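Local structure of CBS domain-containing protein (Pyrococcus horikoshii, 2YZQ) at residues V3-P11 against V104-R115; A83-R92 against D270-V278. The protein binds S-adenosylmethionine in its C-terminal pair of CBS domains and probably works as a ligand-sensing protein, though its cellular role is not known. All coordinates share one frame; numbering follows the deposited sequence.

Interaction 1: residues V3-P11 against V104-R115; sequences VKTIMTQNP and VGILTVGDIIRR
Arg115 reaches back from the helix after strand 103-108 to grip Ile6 and Thr8. Its CB lies 4.0 Å from Ile6 CG2. The chain then runs extended from CG to NE, and CD passes close to Ile6 O. At the tip, NH1 donates to Ile6 O at 2.8 Å, with that oxygen in the guanidinium plane. NH1 and NH2 also both donate to Thr8 OG1, at 2.9 Å from NH1. One face of the guanidinium carries Asp111 OD1 over its centre, a contact of charges alone. Water 1 links Thr8 OG1 to Asp111 OD2. Replacing Thr8 by a valine would probably cost NH1 and NH2 their common acceptor and break the water link to Asp111, leaving the guanidinium held through NH1 to Ile6 O.

Thr8 N and Ile106 O form a nearly straight bond (178°), and Ile106 N returns one to Thr8 O. This short antiparallel pairing adds strand 8-9 to the edge of a CBS-domain sheet. Next to it, Gly105 CA is 3.2 Å from Thr8 O, and a side chain there would run into Met7 SD. Pro11 CB presses on Ile106 CG1 at a tight 3.4 Å. Ile6 CG2, anti to the backbone N, reaches Leu107 CD1 at 3.6 Å. The N-terminal segment is thus held by an apolar side and a polar one, where the charge of Asp111 probably helps keep the guanidinium in place.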
loop_
_atom_site.group_PDB
_atom_site.type_symbol
_atom_site.label_atom_id
_atom_site.label_comp_id
_atom_site.label_asym_id
_atom_site.label_seq_id
_atom_site.Cartn_x
_atom_site.Cartn_y
_atom_site.Cartn_z
ATOM N N VAL A 3 12.028 -12.865 -7.105
ATOM C CA VAL A 3 12.013 -11.409 -7.132
ATOM C C VAL A 3 12.282 -10.823 -8.519
ATOM O O VAL A 3 11.616 -9.873 -8.942
ATOM C CB VAL A 3 13.051 -10.849 -6.134
ATOM C CG1 VAL A 3 13.235 -9.359 -6.343
ATOM C CG2 VAL A 3 12.599 -11.138 -4.698
ATOM N N LYS A 4 13.252 -11.401 -9.222
ATOM C CA LYS A 4 13.645 -10.926 -10.550
ATOM C C LYS A 4 12.491 -10.743 -11.530
ATOM O O LYS A 4 12.531 -9.865 -12.393
ATOM C CB LYS A 4 14.669 -11.891 -11.159
ATOM C CG LYS A 4 14.099 -13.265 -11.475
ATOM C CD LYS A 4 15.195 -14.314 -11.629
ATOM C CE LYS A 4 16.099 -14.023 -12.814
ATOM N NZ LYS A 4 17.199 -15.023 -12.905
ATOM N N THR A 5 11.455 -11.560 -11.389
ATOM C CA THR A 5 10.313 -11.502 -12.291
ATOM C C THR A 5 9.333 -10.375 -11.994
ATOM O O THR A 5 8.700 -9.836 -12.901
ATOM C CB THR A 5 9.539 -12.836 -12.255
ATOM O OG1 THR A 5 10.453 -13.922 -12.455
ATOM C CG2 THR A 5 8.467 -12.866 -13.337
ATOM N N ILE A 6 9.228 -10.004 -10.727
ATOM C CA ILE A 6 8.275 -8.981 -10.317
ATOM C C ILE A 6 8.863 -7.587 -10.094
ATOM O O ILE A 6 8.146 -6.589 -10.169
ATOM C CB ILE A 6 7.543 -9.451 -9.033
ATOM C CG1 ILE A 6 7.024 -10.881 -9.232
ATOM C CG2 ILE A 6 6.388 -8.517 -8.693
ATOM C CD1 ILE A 6 6.114 -11.058 -10.449
ATOM N N MET A 7 10.167 -7.510 -9.844
ATOM C CA MET A 7 10.807 -6.220 -9.593
ATOM C C MET A 7 10.881 -5.337 -10.833
ATOM O O MET A 7 10.704 -5.806 -11.955
ATOM C CB MET A 7 12.233 -6.432 -9.081
ATOM C CG MET A 7 13.157 -7.041 -10.134
ATOM S SD MET A 7 14.827 -7.307 -9.532
ATOM C CE MET A 7 15.765 -7.278 -11.079
ATOM N N THR A 8 11.130 -4.051 -10.611
ATOM C CA THR A 8 11.309 -3.099 -11.702
ATOM C C THR A 8 12.827 -2.993 -11.790
ATOM O O THR A 8 13.482 -2.647 -10.808
ATOM C CB THR A 8 10.731 -1.710 -11.366
ATOM O OG1 THR A 8 9.302 -1.778 -11.328
ATOM C CG2 THR A 8 11.156 -0.687 -12.414
ATOM N N GLN A 9 13.397 -3.296 -12.950
ATOM C CA GLN A 9 14.848 -3.248 -13.078
ATOM C C GLN A 9 15.437 -1.861 -13.300
ATOM O O GLN A 9 14.744 -0.932 -13.704
ATOM C CB GLN A 9 15.309 -4.157 -14.217
ATOM C CG GLN A 9 14.695 -5.539 -14.190
ATOM C CD GLN A 9 15.566 -6.563 -14.875
ATOM O OE1 GLN A 9 16.400 -7.209 -14.239
ATOM N NE2 GLN A 9 15.395 -6.705 -16.185
ATOM N N ASN A 10 16.730 -1.747 -13.008
ATOM C CA ASN A 10 17.497 -0.523 -13.198
ATOM C C ASN A 10 16.855 0.740 -12.639
ATOM O O ASN A 10 16.551 1.677 -13.375
ATOM C CB ASN A 10 17.777 -0.344 -14.689
ATOM C CG ASN A 10 18.404 -1.577 -15.307
ATOM O OD1 ASN A 10 19.519 -1.960 -14.957
ATOM N ND2 ASN A 10 17.682 -2.213 -16.226
ATOM N N PRO A 11 16.653 0.786 -11.320
ATOM C CA PRO A 11 16.043 1.965 -10.705
ATOM C C PRO A 11 16.973 3.169 -10.742
ATOM O O PRO A 11 18.195 3.026 -10.662
ATOM C CB PRO A 11 15.777 1.502 -9.279
ATOM C CG PRO A 11 16.941 0.601 -9.020
ATOM C CD PRO A 11 16.992 -0.219 -10.297
ATOM N N VAL A 104 20.018 -3.210 -8.329
ATOM C CA VAL A 104 19.720 -3.638 -9.692
ATOM C C VAL A 104 18.215 -3.658 -9.934
ATOM O O VAL A 104 17.759 -3.905 -11.047
ATOM C CB VAL A 104 20.298 -5.044 -9.998
ATOM C CG1 VAL A 104 21.819 -5.000 -9.939
ATOM C CG2 VAL A 104 19.752 -6.063 -9.015
ATOM N N GLY A 105 17.441 -3.386 -8.887
ATOM C CA GLY A 105 16.001 -3.375 -9.039
ATOM C C GLY A 105 15.319 -2.899 -7.774
ATOM O O GLY A 105 15.965 -2.732 -6.742
ATOM N N ILE A 106 14.017 -2.657 -7.874
ATOM C CA ILE A 106 13.208 -2.230 -6.743
ATOM C C ILE A 106 11.909 -3.021 -6.823
ATOM O O ILE A 106 11.335 -3.185 -7.901
ATOM C CB ILE A 106 12.884 -0.719 -6.798
ATOM C CG1 ILE A 106 14.161 0.101 -6.612
ATOM C CG2 ILE A 106 11.862 -0.363 -5.712
ATOM C CD1 ILE A 106 14.874 -0.145 -5.291
ATOM N N LEU A 107 11.459 -3.531 -5.685
ATOM C CA LEU A 107 10.229 -4.310 -5.641
ATOM C C LEU A 107 9.301 -3.706 -4.601
ATOM O O LEU A 107 9.657 -3.610 -3.431
ATOM C CB LEU A 107 10.534 -5.757 -5.267
ATOM C CG LEU A 107 9.327 -6.676 -5.063
ATOM C CD1 LEU A 107 8.627 -6.912 -6.397
ATOM C CD2 LEU A 107 9.787 -7.991 -4.461
ATOM N N THR A 108 8.114 -3.298 -5.033
ATOM C CA THR A 108 7.150 -2.699 -4.117
ATOM C C THR A 108 5.954 -3.604 -3.886
ATOM O O THR A 108 5.766 -4.600 -4.577
ATOM C CB THR A 108 6.600 -1.370 -4.661
ATOM O OG1 THR A 108 5.743 -1.629 -5.781
ATOM C CG2 THR A 108 7.736 -0.464 -5.100
ATOM N N VAL A 109 5.145 -3.247 -2.895
ATOM C CA VAL A 109 3.940 -4.005 -2.604
ATOM C C VAL A 109 3.054 -3.907 -3.841
ATOM O O VAL A 109 2.427 -4.884 -4.245
ATOM C CB VAL A 109 3.186 -3.417 -1.393
ATOM C CG1 VAL A 109 1.824 -4.079 -1.262
ATOM C CG2 VAL A 109 3.996 -3.634 -0.128
ATOM N N GLY A 110 3.026 -2.719 -4.439
ATOM C CA GLY A 110 2.230 -2.501 -5.635
ATOM C C GLY A 110 2.622 -3.458 -6.746
ATOM O O GLY A 110 1.760 -4.012 -7.430
ATOM N N ASP A 111 3.925 -3.657 -6.925
ATOM C CA ASP A 111 4.409 -4.563 -7.961
ATOM C C ASP A 111 3.904 -5.978 -7.724
ATOM O O ASP A 111 3.503 -6.670 -8.658
ATOM C CB ASP A 111 5.940 -4.604 -7.998
ATOM C CG ASP A 111 6.559 -3.291 -8.419
ATOM O OD1 ASP A 111 5.994 -2.608 -9.298
ATOM O OD2 ASP A 111 7.635 -2.953 -7.878
ATOM N N ILE A 112 3.939 -6.415 -6.470
ATOM C CA ILE A 112 3.492 -7.759 -6.144
ATOM C C ILE A 112 2.004 -7.915 -6.447
ATOM O O ILE A 112 1.584 -8.926 -6.993
ATOM C CB ILE A 112 3.787 -8.092 -4.666
ATOM C CG1 ILE A 112 5.306 -8.115 -4.452
ATOM C CG2 ILE A 112 3.167 -9.435 -4.294
ATOM C CD1 ILE A 112 5.742 -8.433 -3.043
ATOM N N ILE A 113 1.215 -6.902 -6.116
ATOM C CA ILE A 113 -0.220 -6.953 -6.374
ATOM C C ILE A 113 -0.541 -6.972 -7.871
ATOM O O ILE A 113 -1.241 -7.864 -8.358
ATOM C CB ILE A 113 -0.945 -5.735 -5.753
ATOM C CG1 ILE A 113 -0.766 -5.737 -4.233
ATOM C CG2 ILE A 113 -2.424 -5.746 -6.143
ATOM C CD1 ILE A 113 -1.202 -7.008 -3.559
ATOM N N ARG A 114 -0.014 -5.990 -8.591
ATOM C CA ARG A 114 -0.273 -5.841 -10.020
ATOM C C ARG A 114 0.375 -6.854 -10.962
ATOM O O ARG A 114 -0.260 -7.312 -11.915
ATOM C CB ARG A 114 0.131 -4.431 -10.461
ATOM C CG ARG A 114 -0.664 -3.319 -9.792
ATOM C CD ARG A 114 -0.025 -1.959 -10.025
ATOM N NE ARG A 114 1.265 -1.849 -9.346
ATOM C CZ ARG A 114 1.990 -0.737 -9.286
ATOM N NH1 ARG A 114 1.555 0.375 -9.868
ATOM N NH2 ARG A 114 3.146 -0.731 -8.637
ATOM N N ARG A 115 1.630 -7.201 -10.700
ATOM C CA ARG A 115 2.356 -8.123 -11.570
ATOM C C ARG A 115 2.299 -9.585 -11.167
ATOM O O ARG A 115 2.556 -10.469 -11.985
ATOM C CB ARG A 115 3.820 -7.695 -11.660
ATOM C CG ARG A 115 4.025 -6.285 -12.179
ATOM C CD ARG A 115 5.469 -5.829 -12.000
ATOM N NE ARG A 115 5.665 -4.470 -12.504
ATOM C CZ ARG A 115 6.766 -3.749 -12.321
ATOM N NH1 ARG A 115 7.788 -4.247 -11.639
ATOM N NH2 ARG A 115 6.845 -2.521 -12.822
HETATM O O HOH W 1 8.932 -0.905 -8.801
HETATM O O HOH W 2 18.533 -5.898 -12.978
#

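Interaction 2: residues A83-R92 against D270-V278; sequences AKLMLEYDYR and DFDLLKVLV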
loop_
_atom_site.group_PDB
_atom_site.type_symbol
_atom_site.label_atom_id
_atom_site.label_comp_id
_atom_site.label_asym_id
_atom_site.label_seq_id
_atom_site.Cartn_x
_atom_site.Cartn_y
_atom_site.Cartn_z
ATOM N N ALA A 83 8.558 -10.702 0.806
ATOM C CA ALA A 83 7.319 -10.401 1.516
ATOM C C ALA A 83 7.565 -10.407 3.025
ATOM O O ALA A 83 7.070 -9.537 3.744
ATOM C CB ALA A 83 6.239 -11.417 1.152
ATOM N N LYS A 84 8.331 -11.388 3.495
ATOM C CA LYS A 84 8.647 -11.501 4.918
ATOM C C LYS A 84 9.378 -10.261 5.422
ATOM O O LYS A 84 9.122 -9.784 6.526
ATOM C CB LYS A 84 9.506 -12.741 5.177
ATOM C CG LYS A 84 8.745 -14.056 5.118
ATOM C CD LYS A 84 9.674 -15.248 5.325
ATOM C CE LYS A 84 10.428 -15.155 6.645
ATOM N NZ LYS A 84 9.512 -15.106 7.820
ATOM N N LEU A 85 10.294 -9.741 4.614
ATOM C CA LEU A 85 11.040 -8.553 5.001
ATOM C C LEU A 85 10.130 -7.332 5.048
ATOM O O LEU A 85 10.239 -6.503 5.950
ATOM C CB LEU A 85 12.197 -8.307 4.027
ATOM C CG LEU A 85 13.395 -9.250 4.177
ATOM C CD1 LEU A 85 14.378 -9.037 3.034
ATOM C CD2 LEU A 85 14.069 -8.997 5.513
ATOM N N MET A 86 9.228 -7.222 4.082
ATOM C CA MET A 86 8.309 -6.091 4.051
ATOM C C MET A 86 7.443 -6.092 5.307
ATOM O O MET A 86 7.201 -5.043 5.900
ATOM C CB MET A 86 7.415 -6.163 2.817
ATOM C CG MET A 86 8.167 -5.999 1.509
ATOM S SD MET A 86 7.041 -6.125 0.109
ATOM C CE MET A 86 8.133 -5.698 -1.254
ATOM N N LEU A 87 6.984 -7.276 5.699
ATOM C CA LEU A 87 6.143 -7.418 6.884
ATOM C C LEU A 87 6.941 -7.166 8.160
ATOM O O LEU A 87 6.417 -6.621 9.131
ATOM C CB LEU A 87 5.529 -8.819 6.929
ATOM C CG LEU A 87 4.497 -9.131 5.842
ATOM C CD1 LEU A 87 4.190 -10.623 5.823
ATOM C CD2 LEU A 87 3.238 -8.315 6.094
ATOM N N GLU A 88 8.209 -7.560 8.147
ATOM C CA GLU A 88 9.082 -7.383 9.304
ATOM C C GLU A 88 9.404 -5.920 9.598
ATOM O O GLU A 88 9.415 -5.501 10.756
ATOM C CB GLU A 88 10.384 -8.163 9.096
ATOM C CG GLU A 88 11.451 -7.890 10.147
ATOM C CD GLU A 88 12.712 -8.699 9.921
ATOM O OE1 GLU A 88 13.239 -8.674 8.789
ATOM O OE2 GLU A 88 13.181 -9.356 10.874
ATOM N N TYR A 89 9.666 -5.143 8.553
ATOM C CA TYR A 89 10.003 -3.736 8.728
ATOM C C TYR A 89 8.810 -2.822 8.483
ATOM O O TYR A 89 8.934 -1.600 8.562
ATOM C CB TYR A 89 11.143 -3.352 7.781
ATOM C CG TYR A 89 12.341 -4.267 7.879
ATOM C CD1 TYR A 89 13.007 -4.449 9.091
ATOM C CD2 TYR A 89 12.801 -4.965 6.766
ATOM C CE1 TYR A 89 14.099 -5.306 9.190
ATOM C CE2 TYR A 89 13.893 -5.822 6.853
ATOM C CZ TYR A 89 14.537 -5.989 8.066
ATOM O OH TYR A 89 15.618 -6.835 8.155
ATOM N N ASP A 90 7.655 -3.416 8.204
ATOM C CA ASP A 90 6.450 -2.645 7.927
ATOM C C ASP A 90 6.812 -1.567 6.914
ATOM O O ASP A 90 6.478 -0.394 7.077
ATOM C CB ASP A 90 5.902 -2.019 9.214
ATOM C CG ASP A 90 4.564 -1.330 9.008
ATOM O OD1 ASP A 90 3.703 -1.896 8.301
ATOM O OD2 ASP A 90 4.367 -0.226 9.561
ATOM N N TYR A 91 7.516 -1.984 5.865
ATOM C CA TYR A 91 7.948 -1.081 4.806
ATOM C C TYR A 91 7.382 -1.620 3.492
ATOM O O TYR A 91 7.338 -2.830 3.284
ATOM C CB TYR A 91 9.479 -1.022 4.773
ATOM C CG TYR A 91 10.035 0.177 4.043
ATOM C CD1 TYR A 91 9.716 1.476 4.442
ATOM C CD2 TYR A 91 10.883 0.016 2.950
ATOM C CE1 TYR A 91 10.228 2.583 3.766
ATOM C CE2 TYR A 91 11.398 1.111 2.271
ATOM C CZ TYR A 91 11.067 2.391 2.680
ATOM O OH TYR A 91 11.573 3.469 1.994
ATOM N N ARG A 92 6.961 -0.717 2.612
ATOM C CA ARG A 92 6.328 -1.103 1.352
ATOM C C ARG A 92 7.215 -1.418 0.156
ATOM O O ARG A 92 6.721 -1.553 -0.963
ATOM C CB ARG A 92 5.309 -0.035 0.954
ATOM C CG ARG A 92 4.176 0.133 1.963
ATOM C CD ARG A 92 3.253 1.281 1.571
ATOM N NE ARG A 92 2.620 1.067 0.271
ATOM C CZ ARG A 92 1.632 0.206 0.047
ATOM N NH1 ARG A 92 1.149 -0.534 1.042
ATOM N NH2 ARG A 92 1.129 0.082 -1.175
ATOM N N ASP A 270 -3.396 -4.155 0.552
ATOM C CA ASP A 270 -2.442 -4.840 -0.305
ATOM C C ASP A 270 -1.382 -5.493 0.580
ATOM O O ASP A 270 -0.929 -6.605 0.314
ATOM C CB ASP A 270 -1.794 -3.862 -1.313
ATOM C CG ASP A 270 -1.302 -2.555 -0.680
ATOM O OD1 ASP A 270 -1.200 -2.449 0.560
ATOM O OD2 ASP A 270 -0.988 -1.612 -1.448
ATOM N N PHE A 271 -1.025 -4.803 1.655
ATOM C CA PHE A 271 -0.022 -5.283 2.597
ATOM C C PHE A 271 -0.451 -6.597 3.251
ATOM O O PHE A 271 0.385 -7.433 3.595
ATOM C CB PHE A 271 0.214 -4.224 3.679
ATOM C CG PHE A 271 1.582 -4.282 4.304
ATOM C CD1 PHE A 271 2.706 -3.902 3.576
ATOM C CD2 PHE A 271 1.747 -4.710 5.617
ATOM C CE1 PHE A 271 3.978 -3.945 4.148
ATOM C CE2 PHE A 271 3.018 -4.758 6.201
ATOM C CZ PHE A 271 4.135 -4.373 5.460
ATOM N N ASP A 272 -1.757 -6.780 3.420
ATOM C CA ASP A 272 -2.270 -7.996 4.044
ATOM C C ASP A 272 -2.122 -9.197 3.125
ATOM O O ASP A 272 -2.007 -10.333 3.583
ATOM C CB ASP A 272 -3.742 -7.822 4.430
ATOM C CG ASP A 272 -3.937 -6.792 5.523
ATOM O OD1 ASP A 272 -3.232 -6.889 6.545
ATOM O OD2 ASP A 272 -4.790 -5.893 5.365
ATOM N N LEU A 273 -2.139 -8.944 1.823
ATOM C CA LEU A 273 -2.005 -10.021 0.854
ATOM C C LEU A 273 -0.604 -10.630 0.886
ATOM O O LEU A 273 -0.414 -11.773 0.477
ATOM C CB LEU A 273 -2.348 -9.500 -0.546
ATOM C CG LEU A 273 -3.821 -9.101 -0.700
ATOM C CD1 LEU A 273 -4.073 -8.573 -2.105
ATOM C CD2 LEU A 273 -4.711 -10.304 -0.419
ATOM N N LEU A 274 0.369 -9.878 1.394
ATOM C CA LEU A 274 1.741 -10.377 1.483
ATOM C C LEU A 274 1.799 -11.609 2.384
ATOM O O LEU A 274 2.642 -12.484 2.208
ATOM C CB LEU A 274 2.669 -9.299 2.045
ATOM C CG LEU A 274 2.825 -8.012 1.232
ATOM C CD1 LEU A 274 3.707 -7.044 1.993
ATOM C CD2 LEU A 274 3.427 -8.324 -0.134
ATOM N N LYS A 275 0.888 -11.675 3.348
ATOM C CA LYS A 275 0.857 -12.797 4.275
ATOM C C LYS A 275 0.566 -14.120 3.572
ATOM O O LYS A 275 0.886 -15.195 4.086
ATOM C CB LYS A 275 -0.182 -12.532 5.364
ATOM C CG LYS A 275 0.066 -11.229 6.115
ATOM C CD LYS A 275 -0.930 -11.033 7.241
ATOM C CE LYS A 275 -2.353 -10.921 6.718
ATOM N NZ LYS A 275 -3.317 -10.860 7.855
ATOM N N VAL A 276 -0.051 -14.039 2.398
ATOM C CA VAL A 276 -0.366 -15.231 1.628
ATOM C C VAL A 276 0.924 -15.920 1.178
ATOM O O VAL A 276 0.989 -17.148 1.097
ATOM C CB VAL A 276 -1.201 -14.877 0.382
ATOM C CG1 VAL A 276 -1.449 -16.121 -0.457
ATOM C CG2 VAL A 276 -2.515 -14.241 0.811
ATOM N N LEU A 277 1.947 -15.122 0.892
ATOM C CA LEU A 277 3.234 -15.646 0.444
ATOM C C LEU A 277 4.024 -16.352 1.542
ATOM O O LEU A 277 4.961 -17.094 1.257
ATOM C CB LEU A 277 4.082 -14.518 -0.149
ATOM C CG LEU A 277 3.659 -14.029 -1.534
ATOM C CD1 LEU A 277 4.365 -12.725 -1.870
ATOM C CD2 LEU A 277 3.988 -15.100 -2.564
ATOM N N VAL A 278 3.650 -16.117 2.794
ATOM C CA VAL A 278 4.337 -16.747 3.914
ATOM C C VAL A 278 3.815 -18.165 4.122
ATOM O O VAL A 278 4.631 -19.107 4.049
ATOM C CB VAL A 278 4.138 -15.946 5.218
ATOM C CG1 VAL A 278 4.855 -16.640 6.369
ATOM C CG2 VAL A 278 4.665 -14.531 5.040
#
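Ala83 sets its CB against the 270-278 segment, 3.8 Å from Leu277 CD1 and close to Leu274 CB. Ala83 CA and Leu274 CA are 5.6 Å apart, an approach the small methyl probably permits. Lys84 touches Val278 CG2 with its CG, crossing it at about a right angle. Met86 gives both CB and SD to Leu274 CD1, each at 3.9 Å. Its carbonyl oxygen lies near the plane of the Phe271 ring, at the edge, 3.2 Å from CZ.

Leu87 spreads its two methyls. CD2 meets Phe271 CE2 at 3.6 Å, as the two side chains slide past each other in opposite directions. CD1 goes to Val278 CG2 and Lys275 CG. Helix 79-89 belongs to one CBS domain and the 270-278 segment to another, so this packing joins two of the four CBS repeats in the chain.

Asp90 follows the helix with positive phi. Its OD1 comes within 3.6 Å of Phe271 CE2, the carboxylate turned 82° from the ring. Tyr91 O lies in the ring plane at the CE1 edge. Phe271 thus points its ring edge at two backbone carbonyls, and the slightly positive ring hydrogens there probably suit the two oxygens. CG of Phe271 stands anti to the backbone N (chi1 -154°), which carries the ring toward the helix.

Arg92 closes the segment with an end-on salt bridge. NH1 donates to Asp270 OD1, and NH2 to Asp270 OD2 at 2.7 Å. Both oxygens are met on the syn side and lie in the guanidinium plane, while the carboxylate plane is turned 28° from it. The bridge lies beside the S-adenosylmethionine pocket without touching the ligand, which is about 7 Å from the Arg92 side chain between nearest atoms, and Asp270 is near Gln254, which binds it.

From the N terminus, the chain passes through 3-11 and travels through strands 34-38 and 44-49 before reaching helix 79-89 and residues 83-92, the first half of interaction 2. It then forms strand 93-97. Interaction 1 closes on strand 103-108 and the helix that follows it, over 92 intervening residues. Interaction 2 closes much later, when 270-278 returns near the C terminus. The two loops therefore cross. Interaction 1 ties the first CBS range to the second, and interaction 2 ties the second to the fourth. They touch directly: Val109 N probably bonds to Arg92 O, and Val109 CG1 packs on Asp270 CG.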